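PDB 4TX8: probable chitinase A from Chromobacterium violaceum, which probably hydrolyses internal glycosidic bonds of chitin as a family 18 glycoside hydrolase and also carries a carbohydrate-binding module. Local coordinates for residues A[218-223]-A[258-263]; A[291-296]-A[313-318]; A[110-115]-A[214-219]; A[234-239]-A[280-285]. All coordinates share one frame; numbering follows the deposited sequence.

Interaction 1: A[218-223]-A[258-263]; sequences DLESGS and HPYVQG. With CA (calcium ion), chain D.
Glu220 meets Tyr260 where the loops that follow strands 214-218 and 251-254 come together beside a bound calcium ion. The first loop starts at Asp218, whose OD1 binds the calcium at 2.4 Å and also takes a hydrogen bond from Gln292 NE2. Leu219 packs on strand 176-182, and its O receives Ser223 OG at 2.7 Å, which ties the turn 219-223 together. Glu220 CG sits in the crowded position between backbone N and carbonyl carbon (chi1 73°), and a bend at the next bond brings the carboxylate round to the metal. Glu220 OE1 binds calcium at 2.6 Å and OE2 at 2.4 Å; Ala255 O and a water are further ligands, and Glu257 N donates to OE2. Asp216, Asp218 and Glu220 are the last three acidic positions of the family 18 DxxDxDxE motif, whose Glu is the general acid in relatives. Glu220 CG stands over the centre of one face of the Tyr260 ring, 3.5 Å from the centroid and 13° off the normal, a CH-pi contact. Carboxylate and ring planes are 79° apart: both oxygens bind the calcium while CG meets the ring. Ser221 adds a looser touch, its CA 3.9 Å from Tyr260 OH. Tyr260 ends the 3-10 turn 258-260 and is tied through its backbone to Tyr275, just ahead of helix 276-281; beyond it Val261 and Gln262 pack on strand 288-292 and helix 313-325.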
loop_
_atom_site.group_PDB
_atom_site.type_symbol
_atom_site.label_atom_id
_atom_site.label_comp_id
_atom_site.label_asym_id
_atom_site.label_seq_id
_atom_site.Cartn_x
_atom_site.Cartn_y
_atom_site.Cartn_z
ATOM N N ASP A 218 -6.514 -1.897 -5.783
ATOM C CA ASP A 218 -5.246 -1.659 -6.460
ATOM C C ASP A 218 -5.349 -2.247 -7.861
ATOM O O ASP A 218 -4.439 -2.925 -8.331
ATOM C CB ASP A 218 -4.095 -2.294 -5.672
ATOM C CG ASP A 218 -2.727 -1.915 -6.211
ATOM O OD1 ASP A 218 -2.620 -0.900 -6.926
ATOM O OD2 ASP A 218 -1.753 -2.634 -5.913
ATOM N N LEU A 219 -6.473 -1.993 -8.522
ATOM C CA LEU A 219 -6.848 -2.763 -9.704
ATOM C C LEU A 219 -6.958 -1.957 -10.994
ATOM O O LEU A 219 -7.370 -2.491 -12.024
ATOM C CB LEU A 219 -8.186 -3.469 -9.444
ATOM C CG LEU A 219 -9.310 -2.669 -8.765
ATOM C CD1 LEU A 219 -9.824 -1.518 -9.624
ATOM C CD2 LEU A 219 -10.458 -3.587 -8.384
ATOM N N GLU A 220 -6.600 -0.679 -10.945
ATOM C CA GLU A 220 -6.961 0.231 -12.026
ATOM C C GLU A 220 -6.223 -0.040 -13.335
ATOM O O GLU A 220 -6.731 0.264 -14.412
ATOM C CB GLU A 220 -6.727 1.684 -11.599
ATOM C CG GLU A 220 -5.268 2.105 -11.519
ATOM C CD GLU A 220 -4.663 1.894 -10.145
ATOM O OE1 GLU A 220 -5.204 1.078 -9.366
ATOM O OE2 GLU A 220 -3.647 2.557 -9.846
ATOM N N SER A 221 -5.036 -0.622 -13.254
ATOM C CA SER A 221 -4.191 -0.719 -14.434
ATOM C C SER A 221 -4.671 -1.779 -15.414
ATOM O O SER A 221 -4.468 -1.645 -16.619
ATOM C CB SER A 221 -2.752 -1.002 -14.025
ATOM O OG SER A 221 -1.909 -1.197 -15.147
ATOM N N GLY A 222 -5.304 -2.828 -14.902
ATOM C CA GLY A 222 -5.820 -3.876 -15.763
ATOM C C GLY A 222 -7.331 -3.880 -15.924
ATOM O O GLY A 222 -7.871 -4.687 -16.676
ATOM N N SER A 223 -8.020 -2.979 -15.231
ATOM C CA SER A 223 -9.482 -3.004 -15.227
ATOM C C SER A 223 -10.116 -1.954 -16.138
ATOM O O SER A 223 -11.330 -1.761 -16.108
ATOM C CB SER A 223 -10.004 -2.828 -13.802
ATOM O OG SER A 223 -9.548 -3.875 -12.964
ATOM N N HIS A 258 -1.125 8.276 -9.217
ATOM C CA HIS A 258 -1.574 9.668 -9.190
ATOM C C HIS A 258 -2.135 10.226 -10.517
ATOM O O HIS A 258 -2.956 11.142 -10.470
ATOM C CB HIS A 258 -0.456 10.587 -8.647
ATOM C CG HIS A 258 0.712 10.788 -9.563
ATOM N ND1 HIS A 258 0.630 11.507 -10.736
ATOM C CD2 HIS A 258 2.012 10.426 -9.436
ATOM C CE1 HIS A 258 1.819 11.546 -11.311
ATOM N NE2 HIS A 258 2.676 10.899 -10.541
ATOM N N PRO A 259 -1.739 9.675 -11.687
ATOM C CA PRO A 259 -2.460 10.172 -12.871
ATOM C C PRO A 259 -3.973 9.929 -12.828
ATOM O O PRO A 259 -4.728 10.716 -13.403
ATOM C CB PRO A 259 -1.829 9.381 -14.021
ATOM C CG PRO A 259 -0.456 9.078 -13.551
ATOM C CD PRO A 259 -0.590 8.830 -12.074
ATOM N N TYR A 260 -4.405 8.868 -12.151
ATOM C CA TYR A 260 -5.829 8.548 -12.054
ATOM C C TYR A 260 -6.576 9.487 -11.113
ATOM O O TYR A 260 -7.807 9.537 -11.130
ATOM C CB TYR A 260 -6.027 7.106 -11.579
ATOM C CG TYR A 260 -5.599 6.050 -12.571
ATOM C CD1 TYR A 260 -4.264 5.684 -12.695
ATOM C CD2 TYR A 260 -6.532 5.407 -13.374
ATOM C CE1 TYR A 260 -3.870 4.709 -13.600
ATOM C CE2 TYR A 260 -6.150 4.435 -14.277
ATOM C CZ TYR A 260 -4.819 4.091 -14.387
ATOM O OH TYR A 260 -4.438 3.124 -15.287
ATOM N N VAL A 261 -5.836 10.219 -10.284
ATOM C CA VAL A 261 -6.453 11.078 -9.279
ATOM C C VAL A 261 -6.069 12.544 -9.490
ATOM O O VAL A 261 -6.791 13.284 -10.158
ATOM C CB VAL A 261 -6.071 10.627 -7.855
ATOM C CG1 VAL A 261 -6.828 11.435 -6.807
ATOM C CG2 VAL A 261 -6.377 9.149 -7.686
ATOM N N GLN A 262 -4.929 12.959 -8.940
ATOM C CA GLN A 262 -4.513 14.356 -9.033
ATOM C C GLN A 262 -4.232 14.772 -10.475
ATOM O O GLN A 262 -4.255 15.962 -10.796
ATOM C CB GLN A 262 -3.281 14.610 -8.161
ATOM C CG GLN A 262 -3.544 14.481 -6.659
ATOM C CD GLN A 262 -3.209 13.100 -6.121
ATOM O OE1 GLN A 262 -3.130 12.132 -6.878
ATOM N NE2 GLN A 262 -3.000 13.005 -4.808
ATOM N N GLY A 263 -3.982 13.796 -11.344
ATOM C CA GLY A 263 -3.810 14.061 -12.762
ATOM C C GLY A 263 -5.004 14.783 -13.368
ATOM O O GLY A 263 -4.862 15.529 -14.336
HETATM CA CA CA D . -2.947 1.139 -8.087
HETATM O O HOH W 1 -1.344 0.084 -9.761
#

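Interaction 2: A[291-296]-A[313-318]; sequences VQYYNN and ADMLVG
In the beta-alpha unit made by strand 288-292 and helix 313-325 of the TIM barrel, Tyr293 lodges against Met315 and Leu316 from successive positions of the helix. The Met315 chain is extended throughout, starting with CG anti to the backbone N (chi1 177°), and so carries its methyl group to the rim of the tyrosine: Met315 CE lies near the ring plane, 3.9 Å from Tyr293 CD1. The same methyl is 4.1 Å from Tyr293 CB. Leu316 uses a single branch, with CD2 3.9 Å from Tyr293 CB and at the same distance from Tyr293 CD2, approaching the ring obliquely. The contact is wholly apolar and buried. Later in the chain, strand 345-350 pairs in parallel with 288-292; Phe347 on that strand touches both Tyr293 and Leu316, so the tyrosine lies within the layer between helix and barrel. Val291 CG1 lies 3.6 Å above one face of the Tyr293 ring, offset toward its rim, while the phenol OH has a weak hydrogen bond with Gln262 NE2. Further along the loop, Asn296 ND2 donates to Tyr294 O at 3.0 Å, the N-H pointing in with an angle of 142°. Asn296 ND2 is also hydrogen-bonded to Glu257 OE1, and Met315 CE packs on His258.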
loop_
_atom_site.group_PDB
_atom_site.type_symbol
_atom_site.label_atom_id
_atom_site.label_comp_id
_atom_site.label_asym_id
_atom_site.label_seq_id
_atom_site.Cartn_x
_atom_site.Cartn_y
_atom_site.Cartn_z
ATOM N N VAL A 291 -2.561 7.276 -2.408
ATOM C CA VAL A 291 -2.145 7.351 -3.796
ATOM C C VAL A 291 -0.698 6.883 -3.934
ATOM O O VAL A 291 0.139 7.137 -3.069
ATOM C CB VAL A 291 -2.318 8.788 -4.342
ATOM C CG1 VAL A 291 -1.468 9.028 -5.581
ATOM C CG2 VAL A 291 -3.785 9.059 -4.639
ATOM N N GLN A 292 -0.420 6.158 -5.009
ATOM C CA GLN A 292 0.931 5.707 -5.292
ATOM C C GLN A 292 1.719 6.832 -5.955
ATOM O O GLN A 292 1.478 7.186 -7.105
ATOM C CB GLN A 292 0.899 4.451 -6.173
ATOM C CG GLN A 292 0.229 3.256 -5.485
ATOM C CD GLN A 292 -0.109 2.115 -6.434
ATOM O OE1 GLN A 292 0.092 2.213 -7.641
ATOM N NE2 GLN A 292 -0.622 1.022 -5.883
ATOM N N TYR A 293 2.652 7.409 -5.210
ATOM C CA TYR A 293 3.486 8.471 -5.752
ATOM C C TYR A 293 4.790 7.897 -6.288
ATOM O O TYR A 293 5.877 8.374 -5.959
ATOM C CB TYR A 293 3.750 9.538 -4.690
ATOM C CG TYR A 293 2.482 10.207 -4.220
ATOM C CD1 TYR A 293 1.900 11.227 -4.960
ATOM C CD2 TYR A 293 1.857 9.812 -3.043
ATOM C CE1 TYR A 293 0.729 11.839 -4.539
ATOM C CE2 TYR A 293 0.692 10.417 -2.616
ATOM C CZ TYR A 293 0.133 11.430 -3.366
ATOM O OH TYR A 293 -1.029 12.032 -2.936
ATOM N N TYR A 294 4.675 6.860 -7.111
ATOM C CA TYR A 294 5.847 6.283 -7.761
ATOM C C TYR A 294 5.509 5.728 -9.137
ATOM O O TYR A 294 4.338 5.519 -9.464
ATOM C CB TYR A 294 6.482 5.188 -6.892
ATOM C CG TYR A 294 5.525 4.210 -6.230
ATOM C CD1 TYR A 294 4.898 4.528 -5.030
ATOM C CD2 TYR A 294 5.280 2.955 -6.782
ATOM C CE1 TYR A 294 4.039 3.642 -4.412
ATOM C CE2 TYR A 294 4.422 2.056 -6.166
ATOM C CZ TYR A 294 3.804 2.410 -4.982
ATOM O OH TYR A 294 2.950 1.534 -4.357
ATOM N N ASN A 295 6.556 5.511 -9.934
ATOM C CA ASN A 295 6.449 4.958 -11.281
ATOM C C ASN A 295 5.718 5.856 -12.276
ATOM O O ASN A 295 5.430 5.427 -13.385
ATOM C CB ASN A 295 5.751 3.590 -11.253
ATOM C CG ASN A 295 6.614 2.499 -10.660
ATOM O OD1 ASN A 295 7.825 2.657 -10.508
ATOM N ND2 ASN A 295 5.991 1.373 -10.333
ATOM N N ASN A 296 5.404 7.092 -11.905
ATOM C CA ASN A 296 4.659 7.947 -12.827
ATOM C C ASN A 296 5.195 9.375 -12.943
ATOM O O ASN A 296 4.472 10.291 -13.333
ATOM C CB ASN A 296 3.181 7.977 -12.428
ATOM C CG ASN A 296 2.470 6.673 -12.745
ATOM O OD1 ASN A 296 2.042 6.446 -13.875
ATOM N ND2 ASN A 296 2.357 5.801 -11.750
ATOM N N ALA A 313 9.605 15.291 -0.760
ATOM C CA ALA A 313 8.621 15.494 0.289
ATOM C C ALA A 313 7.518 16.424 -0.188
ATOM O O ALA A 313 6.349 16.216 0.127
ATOM C CB ALA A 313 9.286 16.057 1.527
ATOM N N ASP A 314 7.899 17.452 -0.940
ATOM C CA ASP A 314 6.938 18.394 -1.504
ATOM C C ASP A 314 5.842 17.682 -2.302
ATOM O O ASP A 314 4.655 18.011 -2.169
ATOM C CB ASP A 314 7.644 19.415 -2.398
ATOM C CG ASP A 314 8.202 20.604 -1.623
ATOM O OD1 ASP A 314 7.790 20.836 -0.464
ATOM O OD2 ASP A 314 9.051 21.321 -2.199
ATOM N N MET A 315 6.235 16.709 -3.122
ATOM C CA MET A 315 5.262 15.966 -3.921
ATOM C C MET A 315 4.312 15.184 -3.028
ATOM O O MET A 315 3.112 15.123 -3.277
ATOM C CB MET A 315 5.971 15.025 -4.901
ATOM C CG MET A 315 5.043 14.140 -5.733
ATOM S SD MET A 315 5.833 13.275 -7.085
ATOM C CE MET A 315 4.506 12.262 -7.686
ATOM N N LEU A 316 4.859 14.594 -1.974
ATOM C CA LEU A 316 4.039 13.857 -1.024
ATOM C C LEU A 316 3.080 14.802 -0.307
ATOM O O LEU A 316 1.897 14.506 -0.150
ATOM C CB LEU A 316 4.911 13.118 -0.010
ATOM C CG LEU A 316 5.922 12.128 -0.586
ATOM C CD1 LEU A 316 6.688 11.453 0.538
ATOM C CD2 LEU A 316 5.234 11.096 -1.472
ATOM N N VAL A 317 3.597 15.949 0.119
ATOM C CA VAL A 317 2.777 16.942 0.800
ATOM C C VAL A 317 1.747 17.519 -0.167
ATOM O O VAL A 317 0.568 17.652 0.172
ATOM C CB VAL A 317 3.635 18.078 1.393
ATOM C CG1 VAL A 317 2.751 19.163 1.999
ATOM C CG2 VAL A 317 4.591 17.524 2.440
ATOM N N GLY A 318 2.198 17.844 -1.376
ATOM C CA GLY A 318 1.338 18.421 -2.394
ATOM C C GLY A 318 0.214 17.498 -2.829
ATOM O O GLY A 318 -0.939 17.920 -2.925
#

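Interaction 3: A[110-115]-A[214-219]. With CA (calcium ion), chain D.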
loop_
_atom_site.group_PDB
_atom_site.type_symbol
_atom_site.label_atom_id
_atom_site.label_comp_id
_atom_site.label_asym_id
_atom_site.label_seq_id
_atom_site.Cartn_x
_atom_site.Cartn_y
_atom_site.Cartn_z
ATOM N N VAL A 110 0.819 1.485 6.574
ATOM C CA VAL A 110 0.122 0.507 5.750
ATOM C C VAL A 110 1.117 -0.177 4.823
ATOM O O VAL A 110 1.925 0.494 4.183
ATOM C CB VAL A 110 -0.995 1.168 4.912
ATOM C CG1 VAL A 110 -1.682 0.141 4.021
ATOM C CG2 VAL A 110 -2.002 1.869 5.817
ATOM N N GLY A 111 1.067 -1.504 4.754
ATOM C CA GLY A 111 1.970 -2.241 3.889
ATOM C C GLY A 111 1.333 -3.449 3.231
ATOM O O GLY A 111 0.381 -4.029 3.762
ATOM N N TYR A 112 1.863 -3.828 2.071
ATOM C CA TYR A 112 1.362 -4.986 1.341
ATOM C C TYR A 112 2.162 -6.241 1.669
ATOM O O TYR A 112 3.392 -6.233 1.655
ATOM C CB TYR A 112 1.393 -4.731 -0.168
ATOM C CG TYR A 112 0.354 -3.746 -0.646
ATOM C CD1 TYR A 112 0.551 -2.375 -0.512
ATOM C CD2 TYR A 112 -0.835 -4.187 -1.218
ATOM C CE1 TYR A 112 -0.405 -1.470 -0.941
ATOM C CE2 TYR A 112 -1.795 -3.291 -1.655
ATOM C CZ TYR A 112 -1.576 -1.935 -1.510
ATOM O OH TYR A 112 -2.530 -1.046 -1.943
ATOM N N TRP A 113 1.437 -7.316 1.958
ATOM C CA TRP A 113 2.015 -8.617 2.265
ATOM C C TRP A 113 1.891 -9.523 1.035
ATOM O O TRP A 113 0.785 -9.763 0.549
ATOM C CB TRP A 113 1.303 -9.213 3.488
ATOM C CG TRP A 113 1.689 -10.610 3.887
ATOM C CD1 TRP A 113 2.710 -10.975 4.715
ATOM C CD2 TRP A 113 1.021 -11.822 3.514
ATOM N NE1 TRP A 113 2.730 -12.343 4.867
ATOM C CE2 TRP A 113 1.704 -12.886 4.138
ATOM C CE3 TRP A 113 -0.082 -12.112 2.705
ATOM C CZ2 TRP A 113 1.321 -14.217 3.978
ATOM C CZ3 TRP A 113 -0.463 -13.438 2.546
ATOM C CH2 TRP A 113 0.239 -14.474 3.181
ATOM N N HIS A 114 3.023 -10.000 0.518
ATOM C CA HIS A 114 3.029 -10.823 -0.697
ATOM C C HIS A 114 2.378 -12.186 -0.483
ATOM O O HIS A 114 2.914 -13.021 0.245
ATOM C CB HIS A 114 4.456 -11.058 -1.212
ATOM C CG HIS A 114 5.199 -9.813 -1.583
ATOM N ND1 HIS A 114 6.458 -9.847 -2.144
ATOM C CD2 HIS A 114 4.873 -8.503 -1.472
ATOM C CE1 HIS A 114 6.874 -8.612 -2.364
ATOM N NE2 HIS A 114 5.931 -7.778 -1.966
ATOM N N ASN A 115 1.245 -12.421 -1.135
ATOM C CA ASN A 115 0.657 -13.757 -1.165
ATOM C C ASN A 115 1.242 -14.536 -2.344
ATOM O O ASN A 115 0.522 -15.184 -3.104
ATOM C CB ASN A 115 -0.870 -13.679 -1.263
ATOM C CG ASN A 115 -1.535 -15.043 -1.184
ATOM O OD1 ASN A 115 -1.155 -15.887 -0.373
ATOM N ND2 ASN A 115 -2.514 -15.271 -2.049
ATOM N N GLY A 214 -11.817 -5.967 5.319
ATOM C CA GLY A 214 -12.343 -5.261 4.168
ATOM C C GLY A 214 -11.442 -5.419 2.965
ATOM O O GLY A 214 -10.678 -6.379 2.885
ATOM N N ILE A 215 -11.522 -4.479 2.027
ATOM C CA ILE A 215 -10.776 -4.606 0.783
ATOM C C ILE A 215 -9.961 -3.367 0.431
ATOM O O ILE A 215 -10.235 -2.260 0.901
ATOM C CB ILE A 215 -11.709 -4.916 -0.408
ATOM C CG1 ILE A 215 -12.609 -3.716 -0.710
ATOM C CG2 ILE A 215 -12.530 -6.180 -0.146
ATOM C CD1 ILE A 215 -13.521 -3.921 -1.905
ATOM N N ASP A 216 -8.953 -3.585 -0.407
ATOM C CA ASP A 216 -8.127 -2.522 -0.959
ATOM C C ASP A 216 -8.232 -2.559 -2.475
ATOM O O ASP A 216 -8.136 -3.625 -3.079
ATOM C CB ASP A 216 -6.668 -2.683 -0.518
ATOM C CG ASP A 216 -5.739 -1.686 -1.191
ATOM O OD1 ASP A 216 -5.819 -0.484 -0.864
ATOM O OD2 ASP A 216 -4.923 -2.104 -2.041
ATOM N N LEU A 217 -8.436 -1.402 -3.096
ATOM C CA LEU A 217 -8.522 -1.348 -4.549
ATOM C C LEU A 217 -7.188 -0.932 -5.171
ATOM O O LEU A 217 -6.779 0.226 -5.094
ATOM C CB LEU A 217 -9.631 -0.393 -4.985
ATOM C CG LEU A 217 -11.007 -0.651 -4.367
ATOM C CD1 LEU A 217 -12.011 0.371 -4.871
ATOM C CD2 LEU A 217 -11.481 -2.074 -4.657
ATOM N N ASP A 218 -6.514 -1.897 -5.783
ATOM C CA ASP A 218 -5.246 -1.659 -6.460
ATOM C C ASP A 218 -5.349 -2.247 -7.861
ATOM O O ASP A 218 -4.439 -2.925 -8.331
ATOM C CB ASP A 218 -4.095 -2.294 -5.672
ATOM C CG ASP A 218 -2.727 -1.915 -6.211
ATOM O OD1 ASP A 218 -2.620 -0.900 -6.926
ATOM O OD2 ASP A 218 -1.753 -2.634 -5.913
ATOM N N LEU A 219 -6.473 -1.993 -8.522
ATOM C CA LEU A 219 -6.848 -2.763 -9.704
ATOM C C LEU A 219 -6.958 -1.957 -10.994
ATOM O O LEU A 219 -7.370 -2.491 -12.024
ATOM C CB LEU A 219 -8.186 -3.469 -9.444
ATOM C CG LEU A 219 -9.310 -2.669 -8.765
ATOM C CD1 LEU A 219 -9.824 -1.518 -9.624
ATOM C CD2 LEU A 219 -10.458 -3.587 -8.384
HETATM CA CA CA D . -2.947 1.139 -8.087
HETATM O O HOH W 1 -1.344 0.084 -9.761
#
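The Tyr112 ring has Asp216 OD2 at its edge, near the ring plane, while Asp218 approaches it obliquely. Around the same side chain stand Val137, Ser180, Ala255 and His290. Ring and Asp216 carboxylate are turned 69° against each other. Tyr112 OH donates to Asp216 OD2 at 2.6 Å, reaching the oxygen from above the carboxylate plane, 36° out of it. An extended first torsion of Asp216 (chi1 174°) carries its carboxylate toward Tyr112, and the two side chains cross at about a right angle. Asp218, whose CB is 4.2 Å from Tyr112 OH, binds the calcium ion through OD1, which also accepts from Gln292 NE2; both aspartates belong to the acidic DxxDxDxE motif of family 18. Strands 108-114 and 214-218 are not neighbours in the sheet: 135-143 and 176-182 lie between them, and the CA atoms of Tyr112 and Asp216 are 10.1 Å apart, so the bond spans the interior of the TIM barrel. Ser180 OG is a second hydrogen-bond partner of Asp216 OD2, and Ser253 OG is bonded to OD1. With both oxygens engaged by hydroxyls from three further strands, the buried carboxylate is satisfied and its rotation fixed.

Interaction 4: A[234-239]-A[280-285]; sequences NLVSAV and DGLRDD
Helix 230-246 and the end of helix 276-281 approach most closely at Val236 and Gly281, whose CA atoms are 6.1 Å apart. Both helices belong to the outer layer of the TIM barrel, and the contact joins them beside strand 251-254. Since Gly281 has no side chain, Val236 CG1 can settle 3.8 Å from Gly281 O, an oxygen also bonded to Lys240 NZ. Most of the contact is made by Leu282, the first residue to leave helical geometry after helix 276-281. The Leu282 and Val236 side chains run antiparallel past one another, with Leu282 CD2 3.9 Å from Val236 CG1, and Leu282 crosses Val239 one turn further on. Both methyls of Leu282, CD1 and CD2, lie against Val239 CB at 4.0 Å. The closest approach is to backbone: Leu282 CD2 lies 3.6 Å from Val236 O. Beneath, Leu282 also touches Leu252 and Met254 of the strand. Asp285 forms a salt bridge with Lys243, a second tie to helix 230-246. Within the turn Arg283 forms a salt bridge with Asp280, NE reaching the anti lone pair of Asp280 OD1 at 3.0 Å and NH2 donating to the same atom at 3.2 Å.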
loop_
_atom_site.group_PDB
_atom_site.type_symbol
_atom_site.label_atom_id
_atom_site.label_comp_id
_atom_site.label_asym_id
_atom_site.label_seq_id
_atom_site.Cartn_x
_atom_site.Cartn_y
_atom_site.Cartn_z
ATOM N N ASN A 234 -20.087 1.108 -11.890
ATOM C CA ASN A 234 -20.380 -0.220 -11.368
ATOM C C ASN A 234 -19.516 -0.594 -10.170
ATOM O O ASN A 234 -19.958 -1.334 -9.295
ATOM C CB ASN A 234 -20.224 -1.267 -12.470
ATOM C CG ASN A 234 -21.258 -1.112 -13.571
ATOM O OD1 ASN A 234 -22.301 -0.487 -13.375
ATOM N ND2 ASN A 234 -20.974 -1.685 -14.735
ATOM N N LEU A 235 -18.289 -0.081 -10.125
ATOM C CA LEU A 235 -17.391 -0.379 -9.013
ATOM C C LEU A 235 -17.902 0.248 -7.717
ATOM O O LEU A 235 -17.892 -0.391 -6.667
ATOM C CB LEU A 235 -15.971 0.108 -9.316
ATOM C CG LEU A 235 -14.904 -0.146 -8.247
ATOM C CD1 LEU A 235 -14.830 -1.622 -7.889
ATOM C CD2 LEU A 235 -13.542 0.364 -8.709
ATOM N N VAL A 236 -18.350 1.496 -7.798
ATOM C CA VAL A 236 -18.915 2.183 -6.639
ATOM C C VAL A 236 -20.147 1.446 -6.123
ATOM O O VAL A 236 -20.301 1.231 -4.921
ATOM C CB VAL A 236 -19.292 3.638 -6.973
ATOM C CG1 VAL A 236 -20.082 4.264 -5.832
ATOM C CG2 VAL A 236 -18.043 4.453 -7.272
ATOM N N SER A 237 -21.016 1.053 -7.047
ATOM C CA SER A 237 -22.221 0.309 -6.700
ATOM C C SER A 237 -21.872 -1.033 -6.067
ATOM O O SER A 237 -22.494 -1.450 -5.091
ATOM C CB SER A 237 -23.093 0.100 -7.940
ATOM O OG SER A 237 -24.247 -0.659 -7.630
ATOM N N ALA A 238 -20.866 -1.699 -6.624
ATOM C CA ALA A 238 -20.447 -3.009 -6.137
ATOM C C ALA A 238 -19.903 -2.932 -4.714
ATOM O O ALA A 238 -20.251 -3.753 -3.866
ATOM C CB ALA A 238 -19.407 -3.610 -7.066
ATOM N N VAL A 239 -19.053 -1.944 -4.455
ATOM C CA VAL A 239 -18.454 -1.800 -3.132
ATOM C C VAL A 239 -19.523 -1.447 -2.095
ATOM O O VAL A 239 -19.524 -1.985 -0.989
ATOM C CB VAL A 239 -17.333 -0.738 -3.135
ATOM C CG1 VAL A 239 -16.809 -0.504 -1.731
ATOM C CG2 VAL A 239 -16.197 -1.181 -4.049
ATOM N N ASP A 280 -15.303 9.944 -5.164
ATOM C CA ASP A 280 -16.424 10.796 -4.786
ATOM C C ASP A 280 -17.639 9.962 -4.394
ATOM O O ASP A 280 -18.292 10.237 -3.389
ATOM C CB ASP A 280 -16.782 11.751 -5.927
ATOM C CG ASP A 280 -17.912 12.693 -5.563
ATOM O OD1 ASP A 280 -17.894 13.247 -4.441
ATOM O OD2 ASP A 280 -18.825 12.874 -6.397
ATOM N N GLY A 281 -17.928 8.932 -5.184
ATOM C CA GLY A 281 -19.056 8.059 -4.918
ATOM C C GLY A 281 -18.925 7.240 -3.646
ATOM O O GLY A 281 -19.926 6.836 -3.064
ATOM N N LEU A 282 -17.692 6.994 -3.209
ATOM C CA LEU A 282 -17.454 6.158 -2.035
ATOM C C LEU A 282 -16.869 6.925 -0.850
ATOM O O LEU A 282 -16.389 6.314 0.105
ATOM C CB LEU A 282 -16.516 5.000 -2.397
ATOM C CG LEU A 282 -17.085 3.941 -3.342
ATOM C CD1 LEU A 282 -15.988 3.012 -3.834
ATOM C CD2 LEU A 282 -18.188 3.151 -2.650
ATOM N N ARG A 283 -16.913 8.255 -0.902
ATOM C CA ARG A 283 -16.220 9.068 0.095
ATOM C C ARG A 283 -16.729 8.832 1.519
ATOM O O ARG A 283 -15.958 8.918 2.474
ATOM C CB ARG A 283 -16.318 10.561 -0.255
ATOM C CG ARG A 283 -17.712 11.164 -0.176
ATOM C CD ARG A 283 -17.661 12.683 -0.337
ATOM N NE ARG A 283 -16.989 13.089 -1.570
ATOM C CZ ARG A 283 -15.845 13.770 -1.615
ATOM N NH1 ARG A 283 -15.239 14.134 -0.493
ATOM N NH2 ARG A 283 -15.308 14.094 -2.785
ATOM N N ASP A 284 -18.014 8.519 1.663
ATOM C CA ASP A 284 -18.578 8.251 2.985
ATOM C C ASP A 284 -18.080 6.921 3.542
ATOM O O ASP A 284 -18.116 6.692 4.751
ATOM C CB ASP A 284 -20.108 8.250 2.934
ATOM C CG ASP A 284 -20.684 9.621 2.631
ATOM O OD1 ASP A 284 -20.060 10.631 3.019
ATOM O OD2 ASP A 284 -21.763 9.688 2.003
ATOM N N ASP A 285 -17.612 6.050 2.656
ATOM C CA ASP A 285 -17.199 4.706 3.045
ATOM C C ASP A 285 -15.683 4.534 3.067
ATOM O O ASP A 285 -15.174 3.551 3.602
ATOM C CB ASP A 285 -17.820 3.681 2.100
ATOM C CG ASP A 285 -19.332 3.701 2.139
ATOM O OD1 ASP A 285 -19.890 3.625 3.251
ATOM O OD2 ASP A 285 -19.960 3.808 1.063
#

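How the interactions relate
All four contacts lie in the GH18 barrel. Interaction 3 spans its interior; interactions 1 and 2 sit in the loops and outer helix that follow strands 214-218, 251-254 and 288-292; interaction 4 joins two outer helices. Interactions 1 and 3 share Asp218, Leu219 and the calcium, their centres about 15 Å apart. Gln292 NE2 of interaction 2 hydrogen-bonds to Asp218 OD1, linking it to both. Leu235 of interaction 4 packs on Leu217 and Leu219, whereas interactions 2 and 4, about 24 Å apart between centres, do not touch. Interaction 3 opens first, interactions 1 and 4 then interleave, and interaction 2 comes last. Strand 214-218, with the family 18 acidic motif at its end, connects barrel interior, metal site and helical shell.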